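Local coordinates for protein nonribosomal peptide synthase (PDB 5JJP) that adenylates an aliphatic beta-amino acid, probably at the expense of ATP, at residues A[70-75]-A[158-163]; A[276-281]-A[301-306]; A[388-393]-A[417-422]. All coordinates share one frame; numbering follows the deposited sequence.

Interaction 1: A[70-75]-A[158-163]; sequences DAYAAE and KGVTTE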
ATOM      1  N   ASP A  70     -14.699  -5.408  13.327  1.00 17.11           N
ATOM      2  CA  ASP A  70     -15.108  -5.150  14.689  1.00 17.45           C
ATOM      3  C   ASP A  70     -15.077  -6.454  15.550  1.00 17.53           C
ATOM      4  O   ASP A  70     -14.708  -6.395  16.744  1.00 15.22           O
ATOM      5  CB  ASP A  70     -16.511  -4.522  14.731  1.00 19.37           C
ATOM      6  CG  ASP A  70     -16.529  -3.073  14.225  1.00 20.25           C
ATOM      7  OD1 ASP A  70     -15.474  -2.465  14.105  1.00 16.40           O
ATOM      8  OD2 ASP A  70     -17.627  -2.581  13.849  1.00 23.38           O
ATOM      9  N   ALA A  71     -15.490  -7.578  14.968  1.00 15.06           N
ATOM     10  CA  ALA A  71     -15.536  -8.799  15.730  1.00 15.08           C
ATOM     11  C   ALA A  71     -14.127  -9.225  16.047  1.00 14.98           C
ATOM     12  O   ALA A  71     -13.824  -9.659  17.147  1.00 17.02           O
ATOM     13  CB  ALA A  71     -16.266  -9.864  14.978  1.00 15.07           C
ATOM     14  N   TYR A  72     -13.254  -9.105  15.070  1.00 15.93           N
ATOM     15  CA  TYR A  72     -11.874  -9.451  15.247  1.00 14.96           C
ATOM     16  C   TYR A  72     -11.254  -8.589  16.332  1.00 17.22           C
ATOM     17  O   TYR A  72     -10.457  -9.060  17.129  1.00 16.11           O
ATOM     18  CB  TYR A  72     -11.111  -9.279  13.933  1.00 14.32           C
ATOM     19  CG  TYR A  72     -11.238 -10.399  12.906  1.00 14.22           C
ATOM     20  CD1 TYR A  72     -12.117 -11.491  13.094  1.00 14.57           C
ATOM     21  CD2 TYR A  72     -10.528 -10.348  11.754  1.00 12.85           C
ATOM     22  CE1 TYR A  72     -12.232 -12.509  12.151  1.00 14.42           C
ATOM     23  CE2 TYR A  72     -10.665 -11.330  10.802  1.00 14.32           C
ATOM     24  CZ  TYR A  72     -11.526 -12.416  10.991  1.00 14.19           C
ATOM     25  OH  TYR A  72     -11.556 -13.408  10.046  1.00 13.62           O
ATOM     26  N   ALA A  73     -11.548  -7.287  16.269  1.00 20.08           N
ATOM     27  CA  ALA A  73     -10.964  -6.293  17.199  1.00 19.27           C
ATOM     28  C   ALA A  73     -11.334  -6.591  18.624  1.00 19.88           C
ATOM     29  O   ALA A  73     -10.479  -6.561  19.503  1.00 19.14           O
ATOM     30  CB  ALA A  73     -11.404  -4.880  16.833  1.00 19.53           C
ATOM     31  N   ALA A  74     -12.608  -6.913  18.859  1.00 20.53           N
ATOM     32  CA  ALA A  74     -13.065  -7.309  20.202  1.00 21.95           C
ATOM     33  C   ALA A  74     -12.265  -8.511  20.759  1.00 24.29           C
ATOM     34  O   ALA A  74     -11.795  -8.469  21.890  1.00 23.38           O
ATOM     35  CB  ALA A  74     -14.559  -7.635  20.185  1.00 21.63           C
ATOM     36  N   GLU A  75     -12.085  -9.555  19.945  1.00 25.18           N
ATOM     37  CA  GLU A  75     -11.340 -10.745  20.382  1.00 26.24           C
ATOM     38  C   GLU A  75      -9.832 -10.437  20.552  1.00 25.24           C
ATOM     39  O   GLU A  75      -9.234 -10.843  21.536  1.00 26.15           O
ATOM     40  CB  GLU A  75     -11.564 -11.893  19.418  1.00 27.87           C
ATOM     41  CG  GLU A  75     -12.956 -12.489  19.495  1.00 33.91           C
ATOM     42  CD  GLU A  75     -13.269 -13.405  18.301  1.00 45.38           C
ATOM     43  OE1 GLU A  75     -13.409 -14.651  18.540  1.00 48.34           O
ATOM     44  OE2 GLU A  75     -13.375 -12.894  17.122  1.00 45.58           O
ATOM     45  N   LYS A 158     -15.010 -17.815  11.462  1.00 37.33           N
ATOM     46  CA  LYS A 158     -15.622 -17.846  12.779  1.00 43.23           C
ATOM     47  C   LYS A 158     -15.076 -16.822  13.797  1.00 42.24           C
ATOM     48  O   LYS A 158     -15.751 -16.530  14.784  1.00 43.56           O
ATOM     49  CB  LYS A 158     -15.517 -19.249  13.381  1.00 52.39           C
ATOM     50  CG  LYS A 158     -14.102 -19.738  13.722  1.00 56.20           C
ATOM     51  CD  LYS A 158     -13.376 -19.008  14.869  1.00 60.84           C
ATOM     52  CE  LYS A 158     -14.197 -18.660  16.122  1.00 61.94           C
ATOM     53  NZ  LYS A 158     -14.237 -19.730  17.162  1.00 63.23           N
ATOM     54  N   GLY A 159     -13.903 -16.244  13.542  1.00 35.31           N
ATOM     55  CA  GLY A 159     -13.322 -15.265  14.451  1.00 27.90           C
ATOM     56  C   GLY A 159     -11.864 -15.543  14.676  1.00 27.77           C
ATOM     57  O   GLY A 159     -11.214 -16.197  13.842  1.00 26.10           O
ATOM     58  N   VAL A 160     -11.350 -15.075  15.812  1.00 27.49           N
ATOM     59  CA  VAL A 160      -9.944 -15.224  16.177  1.00 25.45           C
ATOM     60  C   VAL A 160      -9.813 -16.212  17.321  1.00 28.64           C
ATOM     61  O   VAL A 160     -10.338 -15.968  18.408  1.00 28.34           O
ATOM     62  CB  VAL A 160      -9.381 -13.906  16.682  1.00 26.45           C
ATOM     63  CG1 VAL A 160      -7.983 -14.092  17.220  1.00 26.38           C
ATOM     64  CG2 VAL A 160      -9.419 -12.832  15.570  1.00 26.30           C
ATOM     65  N   THR A 161      -9.084 -17.303  17.086  1.00 27.62           N
ATOM     66  CA  THR A 161      -8.786 -18.275  18.115  1.00 28.57           C
ATOM     67  C   THR A 161      -7.288 -18.227  18.431  1.00 26.82           C
ATOM     68  O   THR A 161      -6.467 -18.108  17.532  1.00 23.66           O
ATOM     69  CB  THR A 161      -9.183 -19.692  17.663  1.00 30.49           C
ATOM     70  OG1 THR A 161      -8.595 -19.973  16.396  1.00 28.92           O
ATOM     71  CG2 THR A 161     -10.684 -19.756  17.500  1.00 34.61           C
ATOM     72  N   THR A 162      -6.959 -18.254  19.716  1.00 25.20           N
ATOM     73  CA  THR A 162      -5.599 -18.024  20.164  1.00 26.85           C
ATOM     74  C   THR A 162      -4.980 -19.320  20.630  1.00 27.01           C
ATOM     75  O   THR A 162      -5.413 -19.875  21.606  1.00 28.91           O
ATOM     76  CB  THR A 162      -5.574 -17.012  21.326  1.00 29.59           C
ATOM     77  OG1 THR A 162      -6.059 -15.724  20.899  1.00 28.90           O
ATOM     78  CG2 THR A 162      -4.144 -16.823  21.845  1.00 33.52           C
ATOM     79  N   GLU A 163      -3.931 -19.771  19.956  1.00 28.86           N
ATOM     80  CA  GLU A 163      -3.259 -21.041  20.280  1.00 30.23           C
ATOM     81  C   GLU A 163      -2.258 -20.840  21.422  1.00 28.65           C
ATOM     82  O   GLU A 163      -2.030 -21.753  22.206  1.00 30.07           O
ATOM     83  CB  GLU A 163      -2.571 -21.686  19.057  1.00 32.81           C
ATOM     84  CG  GLU A 163      -3.426 -21.739  17.794  1.00 38.82           C
ATOM     85  CD  GLU A 163      -4.623 -22.704  17.868  1.00 44.36           C
ATOM     86  OE1 GLU A 163      -4.657 -23.562  18.764  1.00 49.21           O
ATOM     87  OE2 GLU A 163      -5.536 -22.588  17.010  1.00 50.05           O
TER

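Interaction 2: A[276-281]-A[301-306]; sequences GVPSLW and ILFSGE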
ATOM      1  N   GLY A 276      -0.385  -3.514 -10.759  1.00 16.79           N
ATOM      2  CA  GLY A 276       0.679  -4.502 -10.839  1.00 19.85           C
ATOM      3  C   GLY A 276       1.990  -3.902 -11.286  1.00 20.36           C
ATOM      4  O   GLY A 276       2.022  -2.761 -11.715  1.00 20.65           O
ATOM      5  N   VAL A 277       3.077  -4.657 -11.146  1.00 24.49           N
ATOM      6  CA  VAL A 277       4.375  -4.261 -11.758  1.00 26.23           C
ATOM      7  C   VAL A 277       4.278  -4.397 -13.281  1.00 27.14           C
ATOM      8  O   VAL A 277       3.475  -5.151 -13.767  1.00 25.08           O
ATOM      9  CB  VAL A 277       5.572  -5.087 -11.217  1.00 28.11           C
ATOM     10  CG1 VAL A 277       5.784  -4.807  -9.722  1.00 28.81           C
ATOM     11  CG2 VAL A 277       5.396  -6.592 -11.427  1.00 27.87           C
ATOM     12  N   PRO A 278       5.076  -3.641 -14.026  1.00 30.83           N
ATOM     13  CA  PRO A 278       5.083  -3.705 -15.476  1.00 32.07           C
ATOM     14  C   PRO A 278       5.241  -5.109 -16.042  1.00 31.92           C
ATOM     15  O   PRO A 278       4.560  -5.451 -16.969  1.00 33.22           O
ATOM     16  CB  PRO A 278       6.324  -2.881 -15.840  1.00 34.16           C
ATOM     17  CG  PRO A 278       6.413  -1.859 -14.768  1.00 32.68           C
ATOM     18  CD  PRO A 278       5.993  -2.591 -13.521  1.00 32.50           C
ATOM     19  N   SER A 279       6.170  -5.891 -15.493  1.00 35.41           N
ATOM     20  CA  SER A 279       6.508  -7.243 -15.992  1.00 34.85           C
ATOM     21  C   SER A 279       5.365  -8.216 -15.904  1.00 35.23           C
ATOM     22  O   SER A 279       5.379  -9.239 -16.553  1.00 42.32           O
ATOM     23  CB  SER A 279       7.691  -7.823 -15.212  1.00 35.00           C
ATOM     24  OG  SER A 279       7.385  -7.997 -13.823  1.00 37.09           O
ATOM     25  N   LEU A 280       4.376  -7.926 -15.072  1.00 35.96           N
ATOM     26  CA  LEU A 280       3.127  -8.675 -15.077  1.00 34.44           C
ATOM     27  C   LEU A 280       2.629  -8.942 -16.497  1.00 35.42           C
ATOM     28  O   LEU A 280       2.072 -10.001 -16.779  1.00 36.04           O
ATOM     29  CB  LEU A 280       2.068  -7.884 -14.312  1.00 36.98           C
ATOM     30  CG  LEU A 280       0.637  -8.328 -14.474  1.00 37.93           C
ATOM     31  CD1 LEU A 280       0.485  -9.721 -13.891  1.00 39.04           C
ATOM     32  CD2 LEU A 280      -0.292  -7.355 -13.758  1.00 40.74           C
ATOM     33  N   TRP A 281       2.760  -7.944 -17.363  1.00 33.93           N
ATOM     34  CA  TRP A 281       2.125  -7.986 -18.680  1.00 32.89           C
ATOM     35  C   TRP A 281       2.948  -8.712 -19.756  1.00 33.59           C
ATOM     36  O   TRP A 281       2.383  -9.149 -20.738  1.00 29.33           O
ATOM     37  CB  TRP A 281       1.811  -6.554 -19.138  1.00 31.80           C
ATOM     38  CG  TRP A 281       0.774  -5.893 -18.250  1.00 28.57           C
ATOM     39  CD1 TRP A 281       1.012  -5.048 -17.213  1.00 28.40           C
ATOM     40  CD2 TRP A 281      -0.627  -6.072 -18.303  1.00 26.36           C
ATOM     41  NE1 TRP A 281      -0.162  -4.672 -16.635  1.00 26.20           N
ATOM     42  CE2 TRP A 281      -1.185  -5.288 -17.293  1.00 24.92           C
ATOM     43  CE3 TRP A 281      -1.470  -6.812 -19.116  1.00 27.14           C
ATOM     44  CZ2 TRP A 281      -2.538  -5.240 -17.059  1.00 25.64           C
ATOM     45  CZ3 TRP A 281      -2.854  -6.733 -18.887  1.00 27.45           C
ATOM     46  CH2 TRP A 281      -3.358  -5.979 -17.866  1.00 24.44           C
ATOM     47  N   ILE A 301      -5.048   0.899 -15.991  1.00 15.16           N
ATOM     48  CA  ILE A 301      -3.954   0.134 -15.414  1.00 15.94           C
ATOM     49  C   ILE A 301      -3.031   1.077 -14.662  1.00 15.95           C
ATOM     50  O   ILE A 301      -2.676   2.146 -15.163  1.00 15.05           O
ATOM     51  CB  ILE A 301      -3.125  -0.561 -16.500  1.00 17.49           C
ATOM     52  CG1 ILE A 301      -4.017  -1.447 -17.384  1.00 19.45           C
ATOM     53  CG2 ILE A 301      -2.032  -1.397 -15.867  1.00 18.01           C
ATOM     54  CD1 ILE A 301      -3.280  -2.064 -18.583  1.00 20.10           C
ATOM     55  N   LEU A 302      -2.629   0.655 -13.483  1.00 17.20           N
ATOM     56  CA  LEU A 302      -1.701   1.391 -12.638  1.00 20.02           C
ATOM     57  C   LEU A 302      -0.467   0.533 -12.410  1.00 22.89           C
ATOM     58  O   LEU A 302      -0.607  -0.643 -11.980  1.00 25.08           O
ATOM     59  CB  LEU A 302      -2.390   1.671 -11.330  1.00 20.36           C
ATOM     60  CG  LEU A 302      -1.611   2.364 -10.227  1.00 23.37           C
ATOM     61  CD1 LEU A 302      -1.250   3.763 -10.663  1.00 26.55           C
ATOM     62  CD2 LEU A 302      -2.396   2.448  -8.920  1.00 24.85           C
ATOM     63  N   PHE A 303       0.695   1.025 -12.819  1.00 24.78           N
ATOM     64  CA  PHE A 303       1.990   0.300 -12.584  1.00 31.24           C
ATOM     65  C   PHE A 303       2.830   0.952 -11.553  1.00 30.12           C
ATOM     66  O   PHE A 303       2.848   2.152 -11.478  1.00 22.28           O
ATOM     67  CB  PHE A 303       3.027   0.417 -13.696  1.00 32.60           C
ATOM     68  CG  PHE A 303       2.516   0.303 -15.026  1.00 41.26           C
ATOM     69  CD1 PHE A 303       1.922  -0.883 -15.449  1.00 52.35           C
ATOM     70  CD2 PHE A 303       2.702   1.337 -15.909  1.00 47.33           C
ATOM     71  CE1 PHE A 303       1.452  -1.012 -16.743  1.00 56.51           C
ATOM     72  CE2 PHE A 303       2.250   1.215 -17.204  1.00 58.83           C
ATOM     73  CZ  PHE A 303       1.616   0.043 -17.625  1.00 56.74           C
ATOM     74  N   SER A 304       3.695   0.153 -10.943  1.00 38.06           N
ATOM     75  CA  SER A 304       4.797   0.706 -10.181  1.00 41.29           C
ATOM     76  C   SER A 304       5.824  -0.300  -9.841  1.00 42.85           C
ATOM     77  O   SER A 304       5.595  -1.496  -9.932  1.00 40.48           O
ATOM     78  CB  SER A 304       4.267   1.176  -8.847  1.00 45.60           C
ATOM     79  OG  SER A 304       3.865   0.049  -8.104  1.00 51.69           O
ATOM     80  N   GLY A 305       6.938   0.217  -9.333  1.00 53.42           N
ATOM     81  CA  GLY A 305       7.894  -0.583  -8.563  1.00 54.01           C
ATOM     82  C   GLY A 305       8.972  -1.193  -9.426  1.00 54.06           C
ATOM     83  O   GLY A 305       9.726  -2.077  -8.972  1.00 52.79           O
ATOM     84  N   GLU A 306       9.069  -0.707 -10.666  1.00 50.30           N
ATOM     85  CA  GLU A 306       9.925  -1.353 -11.638  1.00 51.15           C
ATOM     86  C   GLU A 306       9.912  -0.520 -12.912  1.00 53.81           C
ATOM     87  O   GLU A 306       8.906   0.101 -13.242  1.00 59.13           O
ATOM     88  CB  GLU A 306       9.447  -2.809 -11.778  1.00 53.35           C
ATOM     89  CG  GLU A 306       9.705  -3.556 -13.064  1.00 56.44           C
ATOM     90  CD  GLU A 306       8.919  -4.866 -13.104  1.00 53.01           C
ATOM     91  OE1 GLU A 306       8.881  -5.610 -12.091  1.00 51.00           O
ATOM     92  OE2 GLU A 306       8.318  -5.158 -14.157  1.00 58.70           O
TER

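Interaction 3: A[388-393]-A[417-422]; sequences PALFSG and VVFRTG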
ATOM      1  N   PRO A 388       3.318  15.252   3.567  1.00 15.26           N
ATOM      2  CA  PRO A 388       2.704  14.742   4.765  1.00 15.41           C
ATOM      3  C   PRO A 388       2.642  13.211   4.885  1.00 14.56           C
ATOM      4  O   PRO A 388       2.345  12.680   5.952  1.00 13.49           O
ATOM      5  CB  PRO A 388       1.288  15.339   4.685  1.00 15.85           C
ATOM      6  CG  PRO A 388       0.991  15.461   3.234  1.00 14.90           C
ATOM      7  CD  PRO A 388       2.313  15.800   2.629  1.00 15.18           C
ATOM      8  N   ALA A 389       2.915  12.512   3.799  1.00 15.51           N
ATOM      9  CA  ALA A 389       2.867  11.053   3.777  1.00 15.35           C
ATOM     10  C   ALA A 389       4.151  10.331   4.162  1.00 15.03           C
ATOM     11  O   ALA A 389       4.216   9.104   4.096  1.00 18.66           O
ATOM     12  CB  ALA A 389       2.404  10.610   2.416  1.00 16.41           C
ATOM     13  N   LEU A 390       5.133  11.032   4.669  1.00 14.19           N
ATOM     14  CA  LEU A 390       6.382  10.391   5.054  1.00 14.06           C
ATOM     15  C   LEU A 390       6.272   9.492   6.274  1.00 13.87           C
ATOM     16  O   LEU A 390       5.525   9.770   7.236  1.00 11.38           O
ATOM     17  CB  LEU A 390       7.466  11.433   5.299  1.00 14.47           C
ATOM     18  CG  LEU A 390       7.816  12.271   4.052  1.00 16.12           C
ATOM     19  CD1 LEU A 390       8.699  13.437   4.391  1.00 16.73           C
ATOM     20  CD2 LEU A 390       8.471  11.418   2.985  1.00 16.49           C
ATOM     21  N   PHE A 391       7.024   8.379   6.177  1.00 14.20           N
ATOM     22  CA  PHE A 391       7.292   7.478   7.293  1.00 14.78           C
ATOM     23  C   PHE A 391       7.831   8.246   8.498  1.00 16.12           C
ATOM     24  O   PHE A 391       8.257   9.407   8.362  1.00 15.29           O
ATOM     25  CB  PHE A 391       8.228   6.342   6.873  1.00 14.63           C
ATOM     26  CG  PHE A 391       9.677   6.722   6.778  1.00 14.00           C
ATOM     27  CD1 PHE A 391      10.105   7.784   5.967  1.00 13.76           C
ATOM     28  CD2 PHE A 391      10.640   6.018   7.493  1.00 13.07           C
ATOM     29  CE1 PHE A 391      11.466   8.111   5.868  1.00 12.60           C
ATOM     30  CE2 PHE A 391      11.982   6.357   7.397  1.00 11.81           C
ATOM     31  CZ  PHE A 391      12.375   7.407   6.618  1.00 11.74           C
ATOM     32  N   SER A 392       7.686   7.666   9.682  1.00 16.18           N
ATOM     33  CA  SER A 392       8.105   8.334  10.922  1.00 17.31           C
ATOM     34  C   SER A 392       9.563   8.082  11.258  1.00 17.00           C
ATOM     35  O   SER A 392      10.139   8.808  12.056  1.00 15.50           O
ATOM     36  CB  SER A 392       7.267   7.857  12.099  1.00 18.31           C
ATOM     37  OG  SER A 392       5.909   8.169  11.822  1.00 21.48           O
ATOM     38  N   GLY A 393      10.113   7.002  10.698  1.00 17.87           N
ATOM     39  CA  GLY A 393      11.495   6.668  10.914  1.00 17.29           C
ATOM     40  C   GLY A 393      11.720   5.226  10.635  1.00 18.31           C
ATOM     41  O   GLY A 393      10.774   4.476  10.353  1.00 20.49           O
ATOM     42  N   VAL A 417      10.711  18.702   8.258  1.00 23.99           N
ATOM     43  CA  VAL A 417      11.657  17.761   7.662  1.00 23.86           C
ATOM     44  C   VAL A 417      11.238  17.315   6.271  1.00 24.69           C
ATOM     45  O   VAL A 417      10.086  17.419   5.875  1.00 23.21           O
ATOM     46  CB  VAL A 417      11.876  16.488   8.509  1.00 25.02           C
ATOM     47  CG1 VAL A 417      12.583  16.818   9.833  1.00 24.80           C
ATOM     48  CG2 VAL A 417      10.570  15.745   8.725  1.00 25.14           C
ATOM     49  N   VAL A 418      12.214  16.803   5.549  1.00 23.94           N
ATOM     50  CA  VAL A 418      12.051  16.401   4.184  1.00 27.00           C
ATOM     51  C   VAL A 418      12.793  15.049   4.034  1.00 25.60           C
ATOM     52  O   VAL A 418      13.635  14.736   4.870  1.00 24.71           O
ATOM     53  CB  VAL A 418      12.616  17.580   3.349  1.00 30.66           C
ATOM     54  CG1 VAL A 418      13.699  17.168   2.383  1.00 31.53           C
ATOM     55  CG2 VAL A 418      11.495  18.381   2.703  1.00 31.19           C
ATOM     56  N   PHE A 419      12.483  14.270   2.999  1.00 22.97           N
ATOM     57  CA  PHE A 419      13.016  12.906   2.830  1.00 23.90           C
ATOM     58  C   PHE A 419      14.014  12.835   1.676  1.00 23.46           C
ATOM     59  O   PHE A 419      13.662  13.116   0.522  1.00 21.92           O
ATOM     60  CB  PHE A 419      11.840  11.932   2.554  1.00 24.96           C
ATOM     61  CG  PHE A 419      12.253  10.520   2.181  1.00 23.66           C
ATOM     62  CD1 PHE A 419      13.190   9.837   2.943  1.00 25.56           C
ATOM     63  CD2 PHE A 419      11.697   9.895   1.088  1.00 23.85           C
ATOM     64  CE1 PHE A 419      13.554   8.546   2.609  1.00 27.26           C
ATOM     65  CE2 PHE A 419      12.051   8.621   0.732  1.00 23.91           C
ATOM     66  CZ  PHE A 419      12.980   7.932   1.501  1.00 27.10           C
ATOM     67  N   ARG A 420      15.260  12.500   1.994  1.00 24.14           N
ATOM     68  CA  ARG A 420      16.244  12.238   0.961  1.00 25.62           C
ATOM     69  C   ARG A 420      15.979  10.847   0.450  1.00 24.19           C
ATOM     70  O   ARG A 420      16.248   9.891   1.162  1.00 22.55           O
ATOM     71  CB  ARG A 420      17.667  12.289   1.491  1.00 29.07           C
ATOM     72  CG  ARG A 420      18.116  13.661   1.996  1.00 29.97           C
ATOM     73  CD  ARG A 420      19.567  13.594   2.418  1.00 30.26           C
ATOM     74  NE  ARG A 420      20.433  13.232   1.289  1.00 34.87           N
ATOM     75  CZ  ARG A 420      21.759  13.059   1.358  1.00 33.60           C
ATOM     76  NH1 ARG A 420      22.399  13.227   2.510  1.00 31.86           N
ATOM     77  NH2 ARG A 420      22.433  12.688   0.265  1.00 31.44           N
ATOM     78  N   THR A 421      15.511  10.761  -0.798  1.00 22.10           N
ATOM     79  CA  THR A 421      15.024   9.518  -1.382  1.00 22.80           C
ATOM     80  C   THR A 421      16.063   8.527  -1.747  1.00 21.88           C
ATOM     81  O   THR A 421      15.750   7.396  -1.952  1.00 23.76           O
ATOM     82  CB  THR A 421      14.263   9.767  -2.714  1.00 21.14           C
ATOM     83  OG1 THR A 421      15.122  10.407  -3.662  1.00 20.42           O
ATOM     84  CG2 THR A 421      13.056  10.659  -2.483  1.00 21.04           C
ATOM     85  N   GLY A 422      17.285   8.982  -1.959  1.00 24.59           N
ATOM     86  CA  GLY A 422      18.321   8.143  -2.560  1.00 24.53           C
ATOM     87  C   GLY A 422      18.132   7.959  -4.052  1.00 25.08           C
ATOM     88  O   GLY A 422      18.814   7.138  -4.658  1.00 26.51           O
TER

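Interaction 1: A[70-75]-A[158-163]
Helix 62-77 lies against strand 159-162, which ends a mixed sheet of the adenylation domain. The two short segments run nearly the same way, 24° apart, with axes 7.5 Å from each other. Glu75 carries the polar half. Its CB packs against CB of Val160, 4.0 Å away. CG lies anti to the carbonyl carbon (chi1 -72°), and the chain runs on extended, which brings the carboxylate to the strand backbone. There CD sits 3.6 Å from Val160 N, and both oxygens accept weakly from that one N-H. OE2 is 3.3 Å from Val160 N and OE1 is 3.4 Å from it. OE2 also lies 3.6 Å from Gly159 CA. A CB on Gly159 would collide with OE2, and its backbone angles call for glycine in any case. The amino group of Lys158 is too far from Glu75 for an ion pair, but the charge may still favour the carboxylate.

Tyr72 supplies the apolar half. Its ring crosses Val160 obliquely, with CD1 3.9 Å from Val160 CG2, and CE1 lies 3.8 Å from Gly159 CA. The hydroxyl hydrogen-bonds to Gly156 O, at the end of the preceding strand, 151-156. Tyr72 also touches Asp96, Ala99 and Ala103, so its ring is wedged between helix 95-107 and the turn that joins strands 151-156 and 159-162.

Interaction 2: A[276-281]-A[301-306]
This contact belongs to a beta-alpha-beta crossover. Parallel strands 273-276 and 300-304 are neighbours in the six-stranded mixed sheet, and helices 282-287 and 289-293 lie in the connection. The contact sits at the C-terminal ends of these strands. Gly276 N donates to Leu302 O at 3.1 Å, nearly along the C=O axis. The return bond, Ser304 N to Gly276 O, is weak.

Beyond the strands, residues 278-280 form a 3-10 turn that meets Glu306. The Glu306 chain is extended, with CG anti to the backbone N (chi1 154°), and it slides past the Pro278 ring in the opposite direction. Pro278 CB comes within 3.5 Å of Glu306 OE2. Glu306 OE2 accepts from Ser279 N at 2.6 Å on its syn lone pair, a bond that is short but bent (141°). Ser279 CB is crowded against Glu306 OE2 at 2.9 Å. Ser279 OG gives a weak bond to Glu306 OE1 at 3.3 Å. An alanine in place of Glu306 would remove both bonds and the cover over Pro278, and would probably loosen the turn.

Nearer the start of segment 301-306, Trp281 and Ile301 meet tip to tip. Ile301 CD1 lies 3.5 Å above one face of the indole, toward its rim, while Leu280 CD2 lies over the rim of the opposite face. The Phe303 side chain crosses that of Trp281 at about a right angle, with Trp281 NE1 at the edge of the Phe303 ring, 4.0 Å from Phe303 CE1. That NE1 is buried without a polar partner.

Residues 304-306 match the Gly-Gly-Glu-like turn that borders the nucleotide pocket in related adenylation domains, and may do so here. With backbone N-H and serine hydroxyl both turned to it, the Glu306 carboxylate is likely to stay ionised.

Interaction 3: A[388-393]-A[417-422]
The loop 388-393 passes strand 417-427 without any hydrogen bond between them, and their closest CA atoms, Leu390 and Phe419, are 7.4 Å apart. The strand belongs to the antiparallel sheet near the end of the modelled chain, where it pairs with strands 381-386 and 405-407. Phe419-Arg420-Thr421-Gly422-Asp423 corresponds to the Tyr-Arg-Thr-Gly-Asp core motif of adenylation domains, with Phe419 in the place of the tyrosine. In relatives the aspartate binds the ribose of the nucleotide.

The contact is made by loop side chains, which meet Phe419 and the strand backbone beside it. Phe419 CG lies anti to the backbone N (chi1 172°), and its CB bond points toward the loop. Leu390 crosses it obliquely, with both methyls over the start of the side chain. CD2 presses to 3.4 Å from Phe419 CB, a tight fit, and CD1 stands 3.9 Å from the same CB. Leu390 also touches Leu385 and Leu405, so it packs the loop against strands 381-386 and 405-407.

Phe391 comes to the ring from the loop. Its CG takes the crowded place between backbone N and carbonyl carbon (chi1 78°), which turns the ring back toward the strand. The two phenyl groups form an offset edge-to-face pair, edge of Phe391 to face of Phe419, with planes at 73° and centroids 5.5 Å apart.

Glu333 joins the group: Phe391 and Phe419 both touch it, and Phe391 shares a backbone hydrogen bond with it. The loop therefore ties the sheet to the region after strand 324-329. At the nearest point of the two rings, Phe391 CE1 sits 3.8 Å from Phe419 CD1 and 3.9 Å from Phe419 CE1.

In the fold
The three contacts share no strand or helix, and each involves a strand of a different sheet. All are mostly buried, but their depth differs. Interaction 1 is the most peripheral, on an outermost strand, its centre about 24 Å from that of the chain. The centres of interactions 2 and 3 lie about 14 Å and 16 Å from the centre of the chain. Nearest atoms of interactions 2 and 3 are about 13 Å apart; interaction 1 is farther from both. Carboxylates grip backbone N-H groups in the first two, weakly in 70-75/158-163 and more closely in 276-281/301-306. Strand-to-strand bonds occur in interaction 2 alone. Interaction 3 has no hydrogen bond across its segments and rests on apolar side chains.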